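Local coordinates for peptidase M16 domain protein (Alicyclobacillus acidocaldarius subsp. acidocaldarius DSM 446, PDB 4XEA) that probably cleaves peptide bonds as a metal-dependent peptidase of the M16 (insulinase) family, at residues Ala33-Arg38 / Asp114-Ile119; Ser85-Thr90 / Ala96-Gly101. One frame throughout, in Å; residues are numbered along the deposited sequence.

Interaction 1: Ala33-Arg38 / Asp114-Ile119; sequences AMFATR and DFVQSI. With NA (sodium ion), chain B.
F35 of strand 31-37 packs on V116 and Q117 at the C-terminal end of helix 105-116, and its ring makes all the contact across the segments. CB points toward the helix, CG is anti to the backbone N (chi1 -168°), and the ring passes alongside V116, the two side chains running in opposite senses. CD2 of F35 lies 3.6 Å from CB of V116, and CE2 of F35 is 3.7 Å from CG1 of V116, an oblique apolar approach. This is sheet-to-helix packing in the alpha/beta fold of M16 peptidases, and L18, M194 and L196 also touch the phenylalanine. At the tip, CZ of F35 is 3.9 Å from NE2 of Q117, which sits at the ring edge with its amide plane turned 80° from the ring; OE1 is hydrogen-bonded by Q215. An alanine in place of the phenylalanine is likely to leave a gap beside V116 and the Q117 chain without its aromatic neighbour. CG2 of V116, which also reaches CD2 of F35 at 4.0 Å, rests over the centre of the F115 ring, while the carbonyl oxygens of F115 and S118 bind sodium at 2.1 and 2.3 Å, together with the M67 carbonyl and two waters.

Interaction 2: Ser85-Thr90 / Ala96-Gly101; sequences SVDAYT and AYYFSG
D87 and Y98 exchange two backbone hydrogen bonds at the middle of an antiparallel hairpin: the N of D87 gives to the O of Y98 at 2.9 Å, and the N of Y98 returns to the O of D87 at 3.0 Å. S85 with S100 and Y89 with A96 form the hydrogen-bonded pairs on either side, so six amide-carbonyl bonds join the strands. Between them, the non-hydrogen-bonded pairs V86-F99 and A88-Y97 bring weaker donors inward; CA of F99 reaches O of S85 at 3.0 Å, and CA of V86 shares O of Y98 at 3.2 Å with the D87 amide. The N of A88 takes no part in the pairing and is met instead by the preceding side chain: OD1 of D87 accepts it at 2.9 Å, from 37° out of the carboxylate plane.

Three hydroxyls find their partners outside the two segments. The OH of Y89 bonds to H94, that of Y97 to Y189, and OG1 of T90 to E64, which lies between the nickel ligands H61 and H65 in the HxxEH signature of the family. Over one face of the Y89 ring stands CB of A96, a CH-pi contact 4.0 Å from the ring centre. CG of Y98 lies between its backbone N and carbonyl carbon (chi1 60°), which lays the ring face over the D87 backbone and beside the D87 carboxylate, the planes 32° apart.

Strand 84-90 is the outermost strand of its sheet within the chain; in M16 relatives, substrate is bound by extending such an edge strand. Y89, A96 and Y98 touch M34 of strand 31-37 on one face, while on the other V86, Y97 and F99 pack against helix 105-116 and A88 and Y97 against helix 59-66.

How the interactions relate
Interactions 1 and 2 build outward from one sheet, with strands 31-37 and 95-101 as neighbours. Interaction 1 is the more buried: side chains alone meet, without a hydrogen bond, where a helix covers a sheet. Interaction 2 is mostly backbone pairing, reaches the sheet edge and has two exposed residues. The two are joined directly: N of F35 is 2.8 Å from O of Y97, a probable hydrogen bond, and V116 packs against the Y97 ring. The hairpin falls within the span of chain that interaction 1 closes. The sodium is bound at the helix end; the hairpin binds neither metal, the side chain of Y97 lying about 7 Å from the sodium and that of Y89 about 8 Å from the nickel.

Interaction 1: Ala33-Arg38 / Asp114-Ile119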
# COMPACT_ATOMS: atom_id res chain seq x y z
N ALA A 33 7.53 -1.17 -16.22
CA ALA A 33 7.97 -2.22 -17.13
C ALA A 33 8.31 -3.48 -16.32
O ALA A 33 8.96 -3.38 -15.28
CB ALA A 33 9.21 -1.71 -17.88
N MSE A 34 7.94 -4.66 -16.83
CA MSE A 34 8.26 -5.90 -16.13
C MSE A 34 8.71 -6.96 -17.14
O MSE A 34 8.05 -7.15 -18.17
CB MSE A 34 7.04 -6.39 -15.33
CG MSE A 34 7.21 -7.79 -14.64
SE MSE A 34 5.74 -8.32 -13.45
CE MSE A 34 6.03 -7.11 -11.93
N PHE A 35 9.85 -7.60 -16.83
CA PHE A 35 10.42 -8.69 -17.60
C PHE A 35 10.39 -9.93 -16.67
O PHE A 35 11.04 -9.92 -15.63
CB PHE A 35 11.87 -8.30 -17.97
CG PHE A 35 12.55 -9.19 -19.00
CD1 PHE A 35 11.85 -9.97 -19.90
CD2 PHE A 35 13.94 -9.15 -19.11
CE1 PHE A 35 12.52 -10.76 -20.85
CE2 PHE A 35 14.61 -9.92 -20.08
CZ PHE A 35 13.89 -10.73 -20.93
N ALA A 36 9.60 -10.95 -17.01
CA ALA A 36 9.40 -12.10 -16.12
C ALA A 36 9.62 -13.40 -16.79
O ALA A 36 9.42 -13.51 -18.02
CB ALA A 36 8.01 -12.07 -15.51
N THR A 37 9.98 -14.40 -15.98
CA THR A 37 10.23 -15.76 -16.48
C THR A 37 9.24 -16.74 -15.86
O THR A 37 8.90 -16.63 -14.68
CB THR A 37 11.67 -16.24 -16.21
OG1 THR A 37 11.82 -17.61 -16.61
CG2 THR A 37 11.99 -16.09 -14.74
N ARG A 38 8.77 -17.68 -16.69
CA ARG A 38 7.95 -18.82 -16.24
C ARG A 38 8.82 -19.87 -15.51
O ARG A 38 9.05 -21.00 -16.00
CB ARG A 38 7.24 -19.45 -17.42
CG ARG A 38 6.14 -20.41 -17.07
CD ARG A 38 5.49 -21.04 -18.31
NE ARG A 38 4.80 -20.11 -19.24
CZ ARG A 38 5.31 -19.58 -20.36
NH1 ARG A 38 6.58 -19.79 -20.71
NH2 ARG A 38 4.54 -18.80 -21.12
N ASP A 114 19.24 -6.14 -20.66
CA ASP A 114 20.67 -6.48 -20.48
C ASP A 114 20.98 -7.19 -19.17
O ASP A 114 21.66 -8.22 -19.16
CB ASP A 114 21.53 -5.22 -20.61
CG ASP A 114 21.57 -4.67 -22.03
OD1 ASP A 114 21.11 -5.36 -22.99
OD2 ASP A 114 22.08 -3.56 -22.18
N PHE A 115 20.47 -6.70 -18.04
CA PHE A 115 20.88 -7.30 -16.75
C PHE A 115 20.17 -8.64 -16.45
O PHE A 115 20.66 -9.45 -15.67
CB PHE A 115 20.80 -6.28 -15.59
CG PHE A 115 19.55 -6.37 -14.71
CD1 PHE A 115 19.49 -7.27 -13.65
CD2 PHE A 115 18.48 -5.50 -14.90
CE1 PHE A 115 18.35 -7.32 -12.81
CE2 PHE A 115 17.35 -5.55 -14.09
CZ PHE A 115 17.28 -6.46 -13.04
N VAL A 116 19.03 -8.88 -17.08
CA VAL A 116 18.33 -10.15 -16.91
C VAL A 116 18.88 -11.21 -17.89
O VAL A 116 18.81 -12.41 -17.59
CB VAL A 116 16.83 -9.93 -17.06
CG1 VAL A 116 16.04 -11.25 -16.98
CG2 VAL A 116 16.33 -8.92 -15.95
N GLN A 117 19.43 -10.78 -19.04
CA GLN A 117 19.92 -11.70 -20.08
C GLN A 117 21.40 -12.07 -19.96
O GLN A 117 21.94 -12.78 -20.83
CB GLN A 117 19.59 -11.17 -21.49
CG GLN A 117 18.10 -11.29 -21.79
CD GLN A 117 17.66 -10.73 -23.11
OE1 GLN A 117 18.19 -9.70 -23.65
NE2 GLN A 117 16.65 -11.39 -23.66
N SER A 118 22.08 -11.60 -18.91
CA SER A 118 23.41 -12.13 -18.56
C SER A 118 23.46 -12.39 -17.08
O SER A 118 22.85 -11.67 -16.30
CB SER A 118 24.53 -11.13 -18.91
OG SER A 118 24.47 -10.76 -20.26
N ILE A 119 24.21 -13.41 -16.67
CA ILE A 119 24.36 -13.67 -15.24
C ILE A 119 25.83 -13.74 -14.96
O ILE A 119 26.59 -14.21 -15.81
CB ILE A 119 23.70 -14.96 -14.77
CG1 ILE A 119 23.58 -14.93 -13.24
CG2 ILE A 119 24.49 -16.18 -15.26
CD1 ILE A 119 22.69 -15.95 -12.63
NA NA B . 22.38 -10.11 -14.63
O HOH W 1 24.00 -8.51 -15.01
O HOH W 2 23.96 -11.14 -12.94

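Interaction 2: Ser85-Thr90 / Ala96-Gly101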
# COMPACT_ATOMS: atom_id res chain seq x y z
N SER A 85 13.57 3.41 -10.99
CA SER A 85 14.10 2.47 -10.01
C SER A 85 13.59 1.06 -10.28
O SER A 85 12.50 0.87 -10.80
CB SER A 85 13.75 2.90 -8.59
OG SER A 85 12.42 2.56 -8.29
N VAL A 86 14.41 0.08 -9.88
CA VAL A 86 14.25 -1.31 -10.30
C VAL A 86 14.13 -2.18 -9.05
O VAL A 86 14.68 -1.85 -8.00
CB VAL A 86 15.45 -1.79 -11.17
CG1 VAL A 86 16.73 -1.82 -10.37
CG2 VAL A 86 15.19 -3.18 -11.79
N ASP A 87 13.36 -3.27 -9.16
CA ASP A 87 13.26 -4.22 -8.06
C ASP A 87 12.92 -5.58 -8.68
O ASP A 87 12.88 -5.70 -9.92
CB ASP A 87 12.22 -3.72 -7.05
CG ASP A 87 12.42 -4.28 -5.63
OD1 ASP A 87 13.25 -5.20 -5.40
OD2 ASP A 87 11.72 -3.79 -4.74
N ALA A 88 12.78 -6.60 -7.85
CA ALA A 88 12.42 -7.92 -8.35
C ALA A 88 11.69 -8.69 -7.24
O ALA A 88 11.74 -8.29 -6.10
CB ALA A 88 13.64 -8.65 -8.81
N TYR A 89 11.04 -9.78 -7.61
CA TYR A 89 10.54 -10.75 -6.66
C TYR A 89 10.53 -12.15 -7.30
O TYR A 89 10.55 -12.29 -8.53
CB TYR A 89 9.14 -10.35 -6.08
CG TYR A 89 8.00 -10.41 -7.10
CD1 TYR A 89 7.43 -11.63 -7.46
CD2 TYR A 89 7.53 -9.26 -7.74
CE1 TYR A 89 6.40 -11.71 -8.41
CE2 TYR A 89 6.51 -9.33 -8.68
CZ TYR A 89 5.94 -10.57 -9.01
OH TYR A 89 4.95 -10.65 -9.94
N THR A 90 10.53 -13.16 -6.44
CA THR A 90 10.28 -14.55 -6.83
C THR A 90 9.01 -15.01 -6.16
O THR A 90 8.78 -14.71 -4.95
CB THR A 90 11.40 -15.43 -6.33
OG1 THR A 90 12.65 -14.86 -6.75
CG2 THR A 90 11.27 -16.85 -6.86
N ALA A 96 10.08 -12.16 -11.40
CA ALA A 96 9.84 -10.89 -12.09
C ALA A 96 10.87 -9.82 -11.73
O ALA A 96 11.26 -9.69 -10.55
CB ALA A 96 8.45 -10.36 -11.76
N TYR A 97 11.28 -9.07 -12.77
CA TYR A 97 12.18 -7.92 -12.71
C TYR A 97 11.45 -6.70 -13.29
O TYR A 97 10.86 -6.77 -14.39
CB TYR A 97 13.48 -8.22 -13.48
CG TYR A 97 14.15 -9.50 -13.00
CD1 TYR A 97 15.08 -9.45 -11.97
CD2 TYR A 97 13.77 -10.75 -13.49
CE1 TYR A 97 15.66 -10.58 -11.47
CE2 TYR A 97 14.37 -11.93 -12.99
CZ TYR A 97 15.30 -11.83 -11.98
OH TYR A 97 15.90 -12.95 -11.46
N TYR A 98 11.45 -5.57 -12.57
CA TYR A 98 10.61 -4.46 -13.00
C TYR A 98 11.17 -3.12 -12.59
O TYR A 98 11.90 -3.04 -11.61
CB TYR A 98 9.20 -4.65 -12.46
CG TYR A 98 9.08 -4.70 -10.94
CD1 TYR A 98 8.75 -3.57 -10.22
CD2 TYR A 98 9.28 -5.89 -10.24
CE1 TYR A 98 8.63 -3.59 -8.83
CE2 TYR A 98 9.14 -5.94 -8.83
CZ TYR A 98 8.81 -4.79 -8.15
OH TYR A 98 8.72 -4.80 -6.79
N PHE A 99 10.87 -2.08 -13.39
CA PHE A 99 11.21 -0.74 -13.04
C PHE A 99 10.01 0.15 -13.20
O PHE A 99 9.04 -0.17 -13.90
CB PHE A 99 12.43 -0.20 -13.86
CG PHE A 99 12.13 0.12 -15.31
CD1 PHE A 99 11.50 1.30 -15.67
CD2 PHE A 99 12.55 -0.75 -16.32
CE1 PHE A 99 11.25 1.60 -17.00
CE2 PHE A 99 12.31 -0.45 -17.67
CZ PHE A 99 11.65 0.72 -18.01
N SER A 100 10.07 1.29 -12.55
CA SER A 100 9.20 2.40 -12.90
C SER A 100 10.03 3.69 -12.98
O SER A 100 11.01 3.86 -12.25
CB SER A 100 8.08 2.50 -11.91
OG SER A 100 8.59 2.96 -10.69
N GLY A 101 9.65 4.57 -13.90
CA GLY A 101 10.37 5.83 -14.11
C GLY A 101 9.61 6.83 -14.95
O GLY A 101 8.47 6.58 -15.35